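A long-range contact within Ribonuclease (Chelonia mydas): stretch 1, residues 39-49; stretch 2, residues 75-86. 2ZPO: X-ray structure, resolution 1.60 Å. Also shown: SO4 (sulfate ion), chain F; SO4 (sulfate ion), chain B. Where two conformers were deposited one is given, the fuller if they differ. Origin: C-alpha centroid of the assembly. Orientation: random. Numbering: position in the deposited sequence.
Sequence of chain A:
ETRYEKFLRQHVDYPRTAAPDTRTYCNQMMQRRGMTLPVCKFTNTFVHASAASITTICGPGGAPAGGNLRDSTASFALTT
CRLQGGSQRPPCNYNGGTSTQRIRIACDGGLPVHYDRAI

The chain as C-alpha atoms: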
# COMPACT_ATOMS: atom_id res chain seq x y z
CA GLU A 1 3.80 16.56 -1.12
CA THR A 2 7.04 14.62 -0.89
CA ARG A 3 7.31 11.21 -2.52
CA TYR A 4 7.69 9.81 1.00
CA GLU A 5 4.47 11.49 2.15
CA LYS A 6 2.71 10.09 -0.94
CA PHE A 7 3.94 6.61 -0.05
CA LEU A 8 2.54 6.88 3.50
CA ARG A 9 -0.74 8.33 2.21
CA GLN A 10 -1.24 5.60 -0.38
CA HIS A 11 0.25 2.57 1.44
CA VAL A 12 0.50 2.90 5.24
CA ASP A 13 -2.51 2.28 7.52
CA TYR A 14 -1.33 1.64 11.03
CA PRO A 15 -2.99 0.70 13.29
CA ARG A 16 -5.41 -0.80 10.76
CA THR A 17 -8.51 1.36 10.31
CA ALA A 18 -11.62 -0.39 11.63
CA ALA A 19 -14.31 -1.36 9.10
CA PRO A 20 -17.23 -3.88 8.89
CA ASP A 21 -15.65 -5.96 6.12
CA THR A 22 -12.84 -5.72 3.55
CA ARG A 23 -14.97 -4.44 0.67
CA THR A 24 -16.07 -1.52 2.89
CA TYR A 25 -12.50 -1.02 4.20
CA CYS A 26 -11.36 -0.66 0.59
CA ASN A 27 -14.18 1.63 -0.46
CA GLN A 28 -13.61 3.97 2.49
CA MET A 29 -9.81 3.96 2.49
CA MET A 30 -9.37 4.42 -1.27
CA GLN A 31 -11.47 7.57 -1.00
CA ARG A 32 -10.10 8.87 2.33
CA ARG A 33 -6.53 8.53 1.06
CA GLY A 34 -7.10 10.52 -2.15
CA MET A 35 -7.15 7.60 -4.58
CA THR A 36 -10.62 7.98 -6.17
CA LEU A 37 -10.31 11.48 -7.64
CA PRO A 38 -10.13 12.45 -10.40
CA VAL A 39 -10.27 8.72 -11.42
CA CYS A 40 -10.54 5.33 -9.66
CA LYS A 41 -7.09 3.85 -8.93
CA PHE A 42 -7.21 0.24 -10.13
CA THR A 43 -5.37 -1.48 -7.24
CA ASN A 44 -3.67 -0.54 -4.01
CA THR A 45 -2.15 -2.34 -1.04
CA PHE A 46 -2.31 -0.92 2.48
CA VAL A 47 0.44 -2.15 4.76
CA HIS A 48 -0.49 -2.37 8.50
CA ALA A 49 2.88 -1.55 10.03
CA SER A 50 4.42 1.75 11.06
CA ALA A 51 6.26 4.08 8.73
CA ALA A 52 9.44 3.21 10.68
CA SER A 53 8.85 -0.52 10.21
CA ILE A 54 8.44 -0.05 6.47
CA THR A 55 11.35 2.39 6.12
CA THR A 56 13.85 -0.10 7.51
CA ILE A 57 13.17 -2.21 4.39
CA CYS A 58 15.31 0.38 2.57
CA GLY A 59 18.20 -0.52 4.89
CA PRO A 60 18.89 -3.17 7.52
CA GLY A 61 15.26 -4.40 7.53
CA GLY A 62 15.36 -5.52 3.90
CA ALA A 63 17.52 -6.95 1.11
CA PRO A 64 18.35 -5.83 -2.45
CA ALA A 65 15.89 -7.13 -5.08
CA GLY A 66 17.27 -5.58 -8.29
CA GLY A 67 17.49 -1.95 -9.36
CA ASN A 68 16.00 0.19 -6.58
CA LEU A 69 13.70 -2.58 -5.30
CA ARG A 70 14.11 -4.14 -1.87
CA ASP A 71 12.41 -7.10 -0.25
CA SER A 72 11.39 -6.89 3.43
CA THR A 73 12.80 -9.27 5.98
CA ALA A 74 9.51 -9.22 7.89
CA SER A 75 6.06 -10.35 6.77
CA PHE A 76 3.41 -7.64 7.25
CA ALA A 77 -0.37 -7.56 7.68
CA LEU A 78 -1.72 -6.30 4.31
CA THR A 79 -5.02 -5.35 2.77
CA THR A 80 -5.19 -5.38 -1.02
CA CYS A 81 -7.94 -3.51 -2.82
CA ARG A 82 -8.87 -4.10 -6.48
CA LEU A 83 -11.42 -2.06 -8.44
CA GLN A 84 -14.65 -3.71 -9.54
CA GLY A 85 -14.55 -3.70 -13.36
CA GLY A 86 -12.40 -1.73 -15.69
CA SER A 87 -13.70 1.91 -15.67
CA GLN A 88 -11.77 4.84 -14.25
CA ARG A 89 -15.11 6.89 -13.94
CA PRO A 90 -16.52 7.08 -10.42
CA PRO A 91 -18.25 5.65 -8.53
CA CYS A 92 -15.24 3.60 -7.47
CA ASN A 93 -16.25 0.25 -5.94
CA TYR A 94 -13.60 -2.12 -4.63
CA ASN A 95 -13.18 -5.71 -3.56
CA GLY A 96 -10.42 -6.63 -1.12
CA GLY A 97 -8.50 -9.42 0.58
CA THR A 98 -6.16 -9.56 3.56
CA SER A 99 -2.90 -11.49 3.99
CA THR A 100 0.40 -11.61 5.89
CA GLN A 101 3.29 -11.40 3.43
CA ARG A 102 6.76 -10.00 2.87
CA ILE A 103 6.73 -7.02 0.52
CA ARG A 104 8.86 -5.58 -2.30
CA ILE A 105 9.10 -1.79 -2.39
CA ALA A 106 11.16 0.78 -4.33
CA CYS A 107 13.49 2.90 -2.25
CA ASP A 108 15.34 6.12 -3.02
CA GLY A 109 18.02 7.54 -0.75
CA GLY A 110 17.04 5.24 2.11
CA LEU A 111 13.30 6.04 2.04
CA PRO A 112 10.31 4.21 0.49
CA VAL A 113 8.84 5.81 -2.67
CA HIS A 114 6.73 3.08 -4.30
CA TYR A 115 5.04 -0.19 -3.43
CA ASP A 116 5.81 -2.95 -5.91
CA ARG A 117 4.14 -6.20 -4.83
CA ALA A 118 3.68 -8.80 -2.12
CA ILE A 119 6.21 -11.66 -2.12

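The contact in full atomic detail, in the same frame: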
# COMPACT_ATOMS: atom_id res chain seq x y z
N VAL A 39 -9.88 10.05 -10.86
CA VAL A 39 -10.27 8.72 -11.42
C VAL A 39 -10.06 7.62 -10.36
O VAL A 39 -9.34 7.82 -9.39
CB VAL A 39 -9.43 8.36 -12.68
CG1 VAL A 39 -9.77 9.30 -13.85
CG2 VAL A 39 -7.94 8.42 -12.38
N CYS A 40 -10.71 6.48 -10.56
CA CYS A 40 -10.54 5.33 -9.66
C CYS A 40 -9.19 4.66 -9.88
O CYS A 40 -8.93 4.17 -10.99
CB CYS A 40 -11.62 4.28 -9.90
SG CYS A 40 -13.29 4.87 -9.93
N LYS A 41 -8.31 4.67 -8.87
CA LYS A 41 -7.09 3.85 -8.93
C LYS A 41 -7.48 2.37 -9.00
O LYS A 41 -8.38 1.91 -8.29
CB LYS A 41 -6.16 4.13 -7.75
CG LYS A 41 -4.78 3.43 -7.84
CD LYS A 41 -3.87 3.92 -6.74
CE LYS A 41 -2.51 3.23 -6.83
NZ LYS A 41 -1.80 3.33 -5.50
N PHE A 42 -6.82 1.62 -9.88
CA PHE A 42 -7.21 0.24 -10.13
C PHE A 42 -6.95 -0.71 -8.95
O PHE A 42 -7.81 -1.53 -8.61
CB PHE A 42 -6.55 -0.28 -11.42
CG PHE A 42 -7.24 0.18 -12.67
CD1 PHE A 42 -8.53 -0.27 -12.98
CD2 PHE A 42 -6.61 1.07 -13.55
CE1 PHE A 42 -9.18 0.16 -14.15
CE2 PHE A 42 -7.26 1.50 -14.71
CZ PHE A 42 -8.54 1.04 -15.01
N THR A 43 -5.77 -0.59 -8.34
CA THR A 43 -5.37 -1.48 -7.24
C THR A 43 -4.48 -0.74 -6.28
O THR A 43 -3.76 0.18 -6.67
CB THR A 43 -4.66 -2.77 -7.78
OG1 THR A 43 -4.52 -3.73 -6.74
CG2 THR A 43 -3.28 -2.44 -8.33
N ASN A 44 -4.52 -1.14 -5.01
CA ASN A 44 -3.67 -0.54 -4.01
C ASN A 44 -3.58 -1.46 -2.80
O ASN A 44 -4.58 -2.04 -2.39
CB ASN A 44 -4.20 0.83 -3.59
CG ASN A 44 -3.25 1.57 -2.68
OD1 ASN A 44 -2.24 2.09 -3.13
ND2 ASN A 44 -3.57 1.63 -1.39
N THR A 45 -2.37 -1.62 -2.28
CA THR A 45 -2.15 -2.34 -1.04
C THR A 45 -1.87 -1.39 0.12
O THR A 45 -1.02 -0.48 0.03
CB THR A 45 -0.97 -3.34 -1.18
OG1 THR A 45 -1.31 -4.32 -2.19
CG2 THR A 45 -0.68 -4.02 0.16
N PHE A 46 -2.57 -1.63 1.23
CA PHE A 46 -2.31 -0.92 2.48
C PHE A 46 -1.52 -1.85 3.36
O PHE A 46 -1.88 -3.03 3.53
CB PHE A 46 -3.64 -0.56 3.15
CG PHE A 46 -4.44 0.46 2.37
CD1 PHE A 46 -4.11 1.82 2.45
CD2 PHE A 46 -5.48 0.05 1.52
CE1 PHE A 46 -4.86 2.78 1.71
CE2 PHE A 46 -6.23 1.00 0.79
CZ PHE A 46 -5.91 2.36 0.89
N VAL A 47 -0.41 -1.34 3.89
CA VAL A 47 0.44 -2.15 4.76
C VAL A 47 0.14 -1.71 6.20
O VAL A 47 0.20 -0.53 6.51
CB VAL A 47 1.95 -1.92 4.43
CG1 VAL A 47 2.79 -2.79 5.32
CG2 VAL A 47 2.26 -2.21 2.94
N HIS A 48 -0.13 -2.68 7.09
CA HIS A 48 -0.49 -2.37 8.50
C HIS A 48 0.73 -2.54 9.40
O HIS A 48 0.82 -3.45 10.23
CB HIS A 48 -1.69 -3.21 8.95
CG HIS A 48 -2.80 -3.20 7.96
ND1 HIS A 48 -3.33 -2.02 7.47
CD2 HIS A 48 -3.42 -4.21 7.28
CE1 HIS A 48 -4.26 -2.31 6.57
NE2 HIS A 48 -4.33 -3.62 6.44
N ALA A 49 1.68 -1.64 9.19
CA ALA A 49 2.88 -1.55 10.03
C ALA A 49 3.24 -0.07 10.03
O ALA A 49 2.80 0.69 9.17
CB ALA A 49 4.02 -2.35 9.43
N SER A 75 7.38 -10.29 7.37
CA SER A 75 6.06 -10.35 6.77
C SER A 75 5.20 -9.30 7.48
O SER A 75 5.41 -9.01 8.68
CB SER A 75 5.45 -11.74 6.96
OG SER A 75 6.06 -12.71 6.09
N PHE A 76 4.28 -8.68 6.73
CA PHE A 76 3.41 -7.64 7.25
C PHE A 76 1.95 -7.99 7.03
O PHE A 76 1.63 -8.66 6.06
CB PHE A 76 3.68 -6.31 6.51
CG PHE A 76 5.06 -5.77 6.73
CD1 PHE A 76 6.05 -5.94 5.78
CD2 PHE A 76 5.38 -5.12 7.94
CE1 PHE A 76 7.34 -5.44 6.00
CE2 PHE A 76 6.68 -4.64 8.15
CZ PHE A 76 7.64 -4.78 7.16
N ALA A 77 1.08 -7.53 7.94
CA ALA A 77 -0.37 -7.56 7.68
C ALA A 77 -0.63 -6.60 6.52
O ALA A 77 -0.18 -5.44 6.52
CB ALA A 77 -1.13 -7.11 8.91
N LEU A 78 -1.39 -7.06 5.53
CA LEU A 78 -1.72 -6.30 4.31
C LEU A 78 -3.20 -6.36 4.00
O LEU A 78 -3.86 -7.37 4.29
CB LEU A 78 -1.00 -6.90 3.10
CG LEU A 78 0.51 -7.09 3.15
CD1 LEU A 78 0.97 -7.71 1.86
CD2 LEU A 78 1.23 -5.76 3.39
N THR A 79 -3.72 -5.28 3.43
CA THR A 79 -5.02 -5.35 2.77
C THR A 79 -4.83 -4.87 1.34
O THR A 79 -4.26 -3.79 1.10
CB THR A 79 -6.07 -4.47 3.46
OG1 THR A 79 -6.13 -4.84 4.84
CG2 THR A 79 -7.47 -4.65 2.81
N THR A 80 -5.32 -5.68 0.40
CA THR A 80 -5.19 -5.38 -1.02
C THR A 80 -6.56 -5.11 -1.58
O THR A 80 -7.49 -5.91 -1.40
CB THR A 80 -4.45 -6.53 -1.78
OG1 THR A 80 -3.22 -6.82 -1.10
CG2 THR A 80 -4.15 -6.11 -3.18
N CYS A 81 -6.69 -3.96 -2.25
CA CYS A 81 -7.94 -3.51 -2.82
C CYS A 81 -7.82 -3.50 -4.34
O CYS A 81 -6.82 -3.01 -4.87
CB CYS A 81 -8.26 -2.09 -2.34
SG CYS A 81 -8.31 -1.95 -0.54
N ARG A 82 -8.82 -4.05 -5.02
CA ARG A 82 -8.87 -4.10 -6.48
C ARG A 82 -10.24 -3.61 -6.93
O ARG A 82 -11.26 -4.01 -6.40
CB ARG A 82 -8.60 -5.52 -6.98
CG ARG A 82 -7.12 -5.91 -6.98
CD ARG A 82 -6.86 -7.39 -7.31
NE ARG A 82 -7.17 -7.75 -8.71
CZ ARG A 82 -6.30 -7.72 -9.72
NH1 ARG A 82 -5.05 -7.30 -9.53
NH2 ARG A 82 -6.69 -8.07 -10.95
N LEU A 83 -10.22 -2.70 -7.91
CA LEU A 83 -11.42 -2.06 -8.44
C LEU A 83 -12.34 -3.09 -9.07
O LEU A 83 -11.88 -3.98 -9.79
CB LEU A 83 -11.01 -1.05 -9.50
CG LEU A 83 -12.06 -0.04 -9.99
CD1 LEU A 83 -12.49 0.95 -8.90
CD2 LEU A 83 -11.52 0.70 -11.19
N GLN A 84 -13.63 -2.97 -8.78
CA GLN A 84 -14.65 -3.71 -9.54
C GLN A 84 -14.77 -3.12 -10.93
O GLN A 84 -15.04 -1.91 -11.11
CB GLN A 84 -16.01 -3.66 -8.86
CG GLN A 84 -15.97 -4.17 -7.46
CD GLN A 84 -17.32 -4.53 -6.93
OE1 GLN A 84 -18.32 -3.84 -7.17
NE2 GLN A 84 -17.37 -5.61 -6.15
N GLY A 85 -14.60 -4.02 -11.91
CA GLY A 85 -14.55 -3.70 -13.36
C GLY A 85 -13.42 -2.74 -13.67
O GLY A 85 -12.37 -2.79 -13.02
N GLY A 86 -13.55 -1.98 -14.74
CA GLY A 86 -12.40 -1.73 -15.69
C GLY A 86 -12.50 -0.18 -15.88
O GLY A 86 -11.66 0.38 -16.58
S SO4 F . -9.81 -9.56 -9.46
O1 SO4 F . -9.85 -8.17 -9.02
O2 SO4 F . -11.16 -10.02 -9.76
O3 SO4 F . -8.98 -9.66 -10.66
O4 SO4 F . -9.25 -10.39 -8.39
S SO4 B . 2.97 3.60 -6.06
O1 SO4 B . 1.59 3.83 -5.64
O2 SO4 B . 3.04 3.30 -7.49
O3 SO4 B . 3.82 4.79 -5.79
O4 SO4 B . 3.49 2.44 -5.37
O HOH W 1 2.30 -5.86 10.20

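Phe42, Leu83 and His48 cover the most surface in this contact, which buries 845 Å² summed over both sides, and they mark the two ends of a ladder of backbone hydrogen bonds. The strand axes approach to 4.6 Å and their N-to-C directions differ by 162°, so the pairing is antiparallel with a modest twist.

At one end Leu83 and Phe42 make a combined contact. The backbone anchors it: Leu83 N donates to Phe42 O at 2.8 Å with an N-H...O angle of 160°. The CA-to-CB bond of Leu83 points toward the other stretch, and its t,p rotamer sets the two methyl groups against Cys40 and Phe42: CD1 of Leu83 lies 3.6 Å from CB of Cys40, and CD2 of Leu83 lies 3.8 Å from CB of Cys40 and 3.6 Å from CD1 of Phe42. A branched aliphatic side chain suits this position because it touches both neighbours at once. The CA-to-CB bond of Phe42 points away, yet its ring returns toward the other stretch, and CE1 reaches to 3.5 Å from O of Gly86, which lies at the ring edge, near its plane. Phe42 nevertheless remains exposed. Gly85 has a phi of 60°, a value that by itself favours glycine.

Between the ends, the ladder alternates regularly. Asn44 and Cys81 form a hydrogen-bonded pair, Asn44 N to Cys81 O at 3.0 Å and Cys81 N to Asn44 O at 2.9 Å. Phe46 and Thr79 form the next, Phe46 N to Thr79 O at 2.7 Å and Thr79 N to Phe46 O at 2.9 Å. The CA atoms of these pairs stand 5.3 and 5.2 Å apart, whereas those of the non-hydrogen-bonded pair Thr45 and Thr80 close to 4.3 Å. The same carbonyls that accept the N-H bonds also receive CA-H...O contacts from the neighbouring non-hydrogen-bonded positions, as Thr79 O does from Thr45 CA at 3.3 Å.

The alternation sorts the side chains by face. Asn44, Phe46, Thr79 and Cys81 share one, all buried; SG of Cys81, itself in a covalent bond elsewhere in the structure, meets the edge of the Phe46 ring, 3.8 Å from CE2. Thr43, Thr45, Val47, Leu78, Thr80 and Arg82 share the other. Here Thr45 OG1 and Thr80 OG1 form a weak hydrogen bond at 3.3 Å, and the buried Val47 and Leu78 pack CG2 on CD2 at 3.7 Å. At the exposed end of this face, Arg82 NE and NH2 grip a sulfate ion through O1 and O3 at 2.7 and 2.8 Å.

His48 closes the other end. Its N donates to Ala77 O at 2.8 Å and 170°, extending the ladder. Although its CA-to-CB bond runs sideways, the m rotamer carries the imidazole nearer, so that NE2 is 2.7 Å from Thr79 OG1 in a nearly linear hydrogen bond (174°). Histidine suits this site because its ring nitrogen can either give or accept a proton, matching a hydroxyl. A water joins His48 O (2.8 Å) to Ala77 N (3.1 Å).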